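Local coordinates for major pilin protein fimA (Silicibacter pomeroyi, PDB 2IMH) that is of unknown function but belongs to the DUF1028 family and pairs antiparallel sheets with helices, some packed on the larger sheet, at residues T14-G19 with V170-R175; G129-A134 with I151-A156. All coordinates share one frame; numbering follows the deposited sequence.

Contact 1: residues T14-G19 with V170-R175; sequences TGAIGG and VLHPDR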
ATOM      1  N   THR A  14     -10.722  12.213   4.315  1.00 23.82           N
ATOM      2  CA  THR A  14      -9.871  13.077   3.469  1.00 23.76           C
ATOM      3  C   THR A  14      -9.924  12.750   1.980  1.00 23.03           C
ATOM      4  O   THR A  14      -9.609  13.595   1.129  1.00 24.23           O
ATOM      5  CB  THR A  14      -8.404  13.042   3.910  1.00 24.10           C
ATOM      6  OG1 THR A  14      -7.850  11.734   3.662  1.00 24.62           O
ATOM      7  CG2 THR A  14      -8.286  13.368   5.403  1.00 24.39           C
ATOM      8  N   GLY A  15     -10.299  11.521   1.659  1.00 21.59           N
ATOM      9  CA  GLY A  15     -10.272  11.064   0.284  1.00 20.58           C
ATOM     10  C   GLY A  15      -8.892  10.528  -0.059  1.00 19.83           C
ATOM     11  O   GLY A  15      -8.658  10.104  -1.196  1.00 20.65           O
ATOM     12  N   ALA A  16      -7.981  10.524   0.921  1.00 17.92           N
ATOM     13  CA  ALA A  16      -6.668   9.898   0.690  1.00 16.31           C
ATOM     14  C   ALA A  16      -6.850   8.421   0.392  1.00 15.66           C
ATOM     15  O   ALA A  16      -7.801   7.788   0.866  1.00 15.98           O
ATOM     16  CB  ALA A  16      -5.759  10.066   1.886  1.00 16.92           C
ATOM     17  N   ILE A  17      -5.921   7.887  -0.386  1.00 14.13           N
ATOM     18  CA  ILE A  17      -5.847   6.446  -0.639  1.00 14.66           C
ATOM     19  C   ILE A  17      -4.443   5.994  -0.255  1.00 13.77           C
ATOM     20  O   ILE A  17      -3.491   6.785  -0.294  1.00 13.81           O
ATOM     21  CB  ILE A  17      -6.189   6.089  -2.105  1.00 14.60           C
ATOM     22  CG1 ILE A  17      -5.282   6.833  -3.112  1.00 15.14           C
ATOM     23  CG2 ILE A  17      -7.693   6.319  -2.356  1.00 15.50           C
ATOM     24  CD1 ILE A  17      -5.457   6.367  -4.576  1.00 16.21           C
ATOM     25  N   GLY A  18      -4.309   4.743   0.152  1.00 14.59           N
ATOM     26  CA  GLY A  18      -2.977   4.271   0.496  1.00 14.51           C
ATOM     27  C   GLY A  18      -2.839   2.783   0.612  1.00 14.44           C
ATOM     28  O   GLY A  18      -3.791   2.034   0.415  1.00 13.83           O
ATOM     29  N   GLY A  19      -1.619   2.362   0.906  1.00 13.87           N
ATOM     30  CA  GLY A  19      -1.355   0.942   1.115  1.00 14.64           C
ATOM     31  C   GLY A  19      -0.059   0.779   1.881  1.00 14.98           C
ATOM     32  O   GLY A  19       0.737   1.729   1.992  1.00 15.93           O
ATOM     33  N   VAL A 170       1.020   6.636   0.240  1.00 14.05           N
ATOM     34  CA  VAL A 170      -0.224   7.367   0.508  1.00 14.79           C
ATOM     35  C   VAL A 170      -0.335   8.563  -0.420  1.00 15.06           C
ATOM     36  O   VAL A 170       0.624   9.325  -0.586  1.00 15.63           O
ATOM     37  CB  VAL A 170      -0.343   7.818   1.984  1.00 15.30           C
ATOM     38  CG1 VAL A 170      -1.624   8.689   2.199  1.00 14.75           C
ATOM     39  CG2 VAL A 170      -0.344   6.590   2.925  1.00 16.62           C
ATOM     40  N   LEU A 171      -1.520   8.719  -1.008  1.00 15.36           N
ATOM     41  CA  LEU A 171      -1.777   9.756  -2.015  1.00 15.42           C
ATOM     42  C   LEU A 171      -2.986  10.590  -1.632  1.00 15.65           C
ATOM     43  O   LEU A 171      -3.972  10.070  -1.134  1.00 15.74           O
ATOM     44  CB  LEU A 171      -2.049   9.116  -3.382  1.00 15.62           C
ATOM     45  CG  LEU A 171      -1.041   8.078  -3.905  1.00 15.75           C
ATOM     46  CD1 LEU A 171      -1.509   7.543  -5.256  1.00 15.79           C
ATOM     47  CD2 LEU A 171       0.352   8.711  -4.012  1.00 17.79           C
ATOM     48  N   HIS A 172      -2.913  11.886  -1.904  1.00 15.92           N
ATOM     49  CA  HIS A 172      -4.023  12.796  -1.660  1.00 16.56           C
ATOM     50  C   HIS A 172      -3.814  13.998  -2.578  1.00 17.03           C
ATOM     51  O   HIS A 172      -2.678  14.420  -2.767  1.00 16.86           O
ATOM     52  CB  HIS A 172      -3.999  13.273  -0.224  1.00 17.40           C
ATOM     53  CG  HIS A 172      -5.153  14.157   0.122  1.00 18.00           C
ATOM     54  ND1 HIS A 172      -5.141  15.517  -0.108  1.00 19.56           N
ATOM     55  CD2 HIS A 172      -6.378  13.868   0.625  1.00 20.81           C
ATOM     56  CE1 HIS A 172      -6.303  16.033   0.261  1.00 20.25           C
ATOM     57  NE2 HIS A 172      -7.067  15.054   0.719  1.00 21.39           N
ATOM     58  N   PRO A 173      -4.896  14.570  -3.136  1.00 17.65           N
ATOM     59  CA  PRO A 173      -4.698  15.636  -4.132  1.00 17.59           C
ATOM     60  C   PRO A 173      -4.026  16.916  -3.615  1.00 16.90           C
ATOM     61  O   PRO A 173      -3.512  17.686  -4.427  1.00 16.93           O
ATOM     62  CB  PRO A 173      -6.124  15.968  -4.584  1.00 17.55           C
ATOM     63  CG  PRO A 173      -6.997  15.517  -3.475  1.00 20.55           C
ATOM     64  CD  PRO A 173      -6.325  14.285  -2.922  1.00 18.24           C
ATOM     65  N   ASP A 174      -4.057  17.153  -2.301  1.00 16.73           N
ATOM     66  CA  ASP A 174      -3.472  18.368  -1.722  1.00 16.53           C
ATOM     67  C   ASP A 174      -2.063  18.133  -1.185  1.00 16.98           C
ATOM     68  O   ASP A 174      -1.480  19.019  -0.549  1.00 17.00           O
ATOM     69  CB  ASP A 174      -4.354  18.900  -0.581  1.00 17.22           C
ATOM     70  CG  ASP A 174      -5.745  19.292  -1.045  1.00 17.73           C
ATOM     71  OD1 ASP A 174      -5.924  19.595  -2.248  1.00 19.53           O
ATOM     72  OD2 ASP A 174      -6.658  19.287  -0.187  1.00 19.69           O
ATOM     73  N   ARG A 175      -1.528  16.937  -1.434  1.00 16.07           N
ATOM     74  CA  ARG A 175      -0.247  16.545  -0.858  1.00 16.33           C
ATOM     75  C   ARG A 175       0.619  15.922  -1.930  1.00 16.15           C
ATOM     76  O   ARG A 175       0.096  15.281  -2.844  1.00 16.04           O
ATOM     77  CB  ARG A 175      -0.442  15.492   0.239  1.00 16.52           C
ATOM     78  CG  ARG A 175      -1.444  15.872   1.334  1.00 19.29           C
ATOM     79  CD  ARG A 175      -1.734  14.652   2.191  1.00 25.46           C
ATOM     80  NE  ARG A 175      -3.076  14.662   2.790  1.00 28.60           N
ATOM     81  CZ  ARG A 175      -3.616  13.617   3.420  1.00 29.73           C
ATOM     82  NH1 ARG A 175      -4.843  13.710   3.930  1.00 31.76           N
ATOM     83  NH2 ARG A 175      -2.932  12.480   3.544  1.00 28.76           N
TER
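Strands 16-23 and 165-172 are antiparallel neighbours inside a six-stranded sheet, and here they meet at the end where one begins and the other turns back towards strand 175-182. I17 and L171 form a hydrogen-bonded pair: I17 N gives a bond to L171 O (3.0 Å), and L171 N returns one to I17 O, almost straight at 173° and nearly along the C=O axis. Their side chains share a sheet face, I17 CG1 resting on L171 CB at 4.0 Å, and both also touch L37. G18 faces V170 as the next, non-hydrogen-bonded pair, with CA atoms 4.1 Å apart; a CB on G18 would clash with V170 CG2. Beyond the I17-L171 pair, side chains take over. With CG anti to its backbone N (chi1 -177°), H172 reaches across to T14, where NE2 gives a weak, bent bond to T14 O at 3.0 Å. On the ring's other nitrogen, ND1 accepts from D174 N (2.9 Å) within the type I turn H172-R175. P173 CD lies over the centre of one ring face, while NH1 of the R175 guanidinium lies over the opposite face, displaced towards the rim. Replacing H172 with an alanine would probably loosen both the turn and its tie to T14, since both ring bonds and the surface between P173 and R175 would go. T14 OG1 closes an ST turn by accepting from A16 N, and is also hydrogen-bonded to D11 OD2. Because ND1 accepts while NE2 donates, the bonds are consistent with a neutral imidazole protonated on NE2.

Contact 2: residues G129-A134 with I151-A156; sequences GAMTEA and IAAEGA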
ATOM      1  N   GLY A 129      -6.535 -11.681   9.289  1.00 18.96           N
ATOM      2  CA  GLY A 129      -7.552 -11.284  10.260  1.00 19.23           C
ATOM      3  C   GLY A 129      -7.005 -10.253  11.241  1.00 18.71           C
ATOM      4  O   GLY A 129      -7.656  -9.231  11.490  1.00 19.70           O
ATOM      5  N   ALA A 130      -5.811 -10.511  11.786  1.00 19.07           N
ATOM      6  CA  ALA A 130      -5.204  -9.603  12.773  1.00 18.55           C
ATOM      7  C   ALA A 130      -4.861  -8.270  12.117  1.00 18.61           C
ATOM      8  O   ALA A 130      -5.074  -7.202  12.705  1.00 18.10           O
ATOM      9  CB  ALA A 130      -3.950 -10.215  13.404  1.00 19.57           C
HETATM   10  N   MSE A 131      -4.341  -8.341  10.894  1.00 18.27           N
HETATM   11  CA  MSE A 131      -4.039  -7.139  10.113  1.00 19.73           C
HETATM   12  C   MSE A 131      -5.283  -6.258   9.954  1.00 19.20           C
HETATM   13  O   MSE A 131      -5.250  -5.050  10.190  1.00 18.80           O
HETATM   14  CB  MSE A 131      -3.538  -7.564   8.732  1.00 19.52           C
HETATM   15  CG  MSE A 131      -3.025  -6.425   7.903  1.00 20.13           C
HETATM   16 SE   MSE A 131      -2.306  -7.116   6.247  1.00 24.66          SE
HETATM   17  CE  MSE A 131      -0.837  -5.828   6.105  1.00 20.26           C
ATOM     18  N   THR A 132      -6.382  -6.881   9.535  1.00 18.56           N
ATOM     19  CA  THR A 132      -7.644  -6.165   9.289  1.00 19.08           C
ATOM     20  C   THR A 132      -8.202  -5.571  10.585  1.00 19.14           C
ATOM     21  O   THR A 132      -8.531  -4.375  10.666  1.00 18.91           O
ATOM     22  CB  THR A 132      -8.671  -7.141   8.683  1.00 19.70           C
ATOM     23  OG1 THR A 132      -8.191  -7.627   7.421  1.00 18.20           O
ATOM     24  CG2 THR A 132     -10.012  -6.457   8.483  1.00 19.86           C
ATOM     25  N   GLU A 133      -8.314  -6.411  11.610  1.00 19.51           N
ATOM     26  CA  GLU A 133      -8.786  -5.951  12.919  1.00 20.87           C
ATOM     27  C   GLU A 133      -7.985  -4.739  13.403  1.00 20.27           C
ATOM     28  O   GLU A 133      -8.562  -3.763  13.870  1.00 21.00           O
ATOM     29  CB  GLU A 133      -8.690  -7.084  13.947  1.00 20.52           C
ATOM     30  CG  GLU A 133      -9.099  -6.687  15.372  1.00 22.85           C
ATOM     31  CD  GLU A 133      -8.834  -7.778  16.416  1.00 25.38           C
ATOM     32  OE1 GLU A 133      -8.258  -8.841  16.081  1.00 32.72           O
ATOM     33  OE2 GLU A 133      -9.208  -7.572  17.596  1.00 31.79           O
ATOM     34  N   ALA A 134      -6.657  -4.807  13.300  1.00 19.60           N
ATOM     35  CA  ALA A 134      -5.803  -3.691  13.730  1.00 19.76           C
ATOM     36  C   ALA A 134      -6.095  -2.411  12.950  1.00 19.80           C
ATOM     37  O   ALA A 134      -6.213  -1.339  13.551  1.00 20.42           O
ATOM     38  CB  ALA A 134      -4.337  -4.055  13.644  1.00 20.10           C
ATOM     39  N   ILE A 151       2.240  -4.140  11.814  1.00 17.57           N
ATOM     40  CA  ILE A 151       2.678  -4.662  13.111  1.00 18.52           C
ATOM     41  C   ILE A 151       1.827  -5.849  13.592  1.00 18.49           C
ATOM     42  O   ILE A 151       2.369  -6.872  14.039  1.00 19.22           O
ATOM     43  CB  ILE A 151       2.749  -3.519  14.145  1.00 19.22           C
ATOM     44  CG1 ILE A 151       3.976  -2.650  13.852  1.00 19.90           C
ATOM     45  CG2 ILE A 151       2.755  -4.045  15.592  1.00 20.18           C
ATOM     46  CD1 ILE A 151       5.336  -3.347  14.085  1.00 20.16           C
ATOM     47  N   ALA A 152       0.507  -5.730  13.466  1.00 18.84           N
ATOM     48  CA  ALA A 152      -0.402  -6.821  13.859  1.00 18.81           C
ATOM     49  C   ALA A 152      -0.185  -8.052  12.985  1.00 18.94           C
ATOM     50  O   ALA A 152      -0.243  -9.182  13.463  1.00 19.13           O
ATOM     51  CB  ALA A 152      -1.853  -6.360  13.756  1.00 19.13           C
ATOM     52  N   ALA A 153       0.031  -7.837  11.692  1.00 18.62           N
ATOM     53  CA  ALA A 153       0.248  -8.957  10.771  1.00 18.79           C
ATOM     54  C   ALA A 153       1.531  -9.675  11.150  1.00 19.05           C
ATOM     55  O   ALA A 153       1.580 -10.908  11.167  1.00 18.97           O
ATOM     56  CB  ALA A 153       0.341  -8.461   9.356  1.00 18.97           C
ATOM     57  N   GLU A 154       2.570  -8.893  11.445  1.00 19.77           N
ATOM     58  CA  GLU A 154       3.867  -9.453  11.862  1.00 20.22           C
ATOM     59  C   GLU A 154       3.735 -10.239  13.168  1.00 21.00           C
ATOM     60  O   GLU A 154       4.238 -11.355  13.285  1.00 21.59           O
ATOM     61  CB  GLU A 154       4.905  -8.350  12.032  1.00 19.77           C
ATOM     62  CG  GLU A 154       6.274  -8.877  12.415  1.00 21.83           C
ATOM     63  CD  GLU A 154       7.248  -7.766  12.672  1.00 24.09           C
ATOM     64  OE1 GLU A 154       6.831  -6.754  13.269  1.00 24.59           O
ATOM     65  OE2 GLU A 154       8.424  -7.902  12.272  1.00 26.13           O
ATOM     66  N   GLY A 155       3.032  -9.654  14.129  1.00 21.88           N
ATOM     67  CA  GLY A 155       2.866 -10.255  15.447  1.00 23.70           C
ATOM     68  C   GLY A 155       2.039 -11.535  15.454  1.00 25.07           C
ATOM     69  O   GLY A 155       2.134 -12.342  16.384  1.00 24.45           O
ATOM     70  N   ALA A 156       1.206 -11.709  14.432  1.00 25.91           N
ATOM     71  CA  ALA A 156       0.330 -12.871  14.341  1.00 28.08           C
ATOM     72  C   ALA A 156       1.053 -14.105  13.796  1.00 29.35           C
ATOM     73  O   ALA A 156       0.517 -15.217  13.839  1.00 30.73           O
ATOM     74  CB  ALA A 156      -0.894 -12.532  13.485  1.00 27.78           C
TER
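Helices 126-137 and 142-155 run nearly antiparallel, their local axes 7.5 Å apart at closest approach and inclined at 152°, with the CA atoms of M131 and A153 4.7 Å from each other. They form a helical hairpin lying on the six-stranded sheet, and alanines line most of the seam, which is what lets the two backbones come so near. A130 and A134, one helical turn apart, both point at the partner helix, and the methyl of A152 comes in beside them. A152 CB lies 3.5 Å from A130 O, the carbonyl that also accepts the helical bond from A134 N, so the methyl rests against backbone as well as side chain. A turn further along, A156 CB meets A130 CB at 3.8 Å. On the sheet side of the seam, A153 CB packs against M131 CB at 4.0 Å, with CG slightly farther off. M131 is a selenomethionine; its CG is anti to the backbone N (chi1 -172°) and chi2 is likewise extended, so the chain runs on past A153 before bending at chi3, touching A149 and L150 of the same partner helix as well as F5 and I7 of strand 4-11. A153 shares the contact with F5, which seats this side of the hairpin on the sheet. The tightest point is A134 CB against A152 CB, two methyl carbons only 3.4 Å apart, closer than usual van der Waals contact.

In the fold
Two ways of joining parts of a chain appear side by side here: backbone pairing between strand segments 151 residues apart in contact 1, and close alanine packing between consecutive helices in contact 2. Their centres lie 23 Å apart and their nearest atoms about 8 Å, so they do not touch. The connection runs through the fold. Helix 142-155, which supplies most of residues 151-156, precedes strand 165-172 in the chain, and its earlier residues F142, E143 and L146 cover V170 of contact 1. The sheet provides a second route: strand 4-11, beneath M131 and A153, is the direct neighbour of strand 16-23. No ligand or active site is established near either contact.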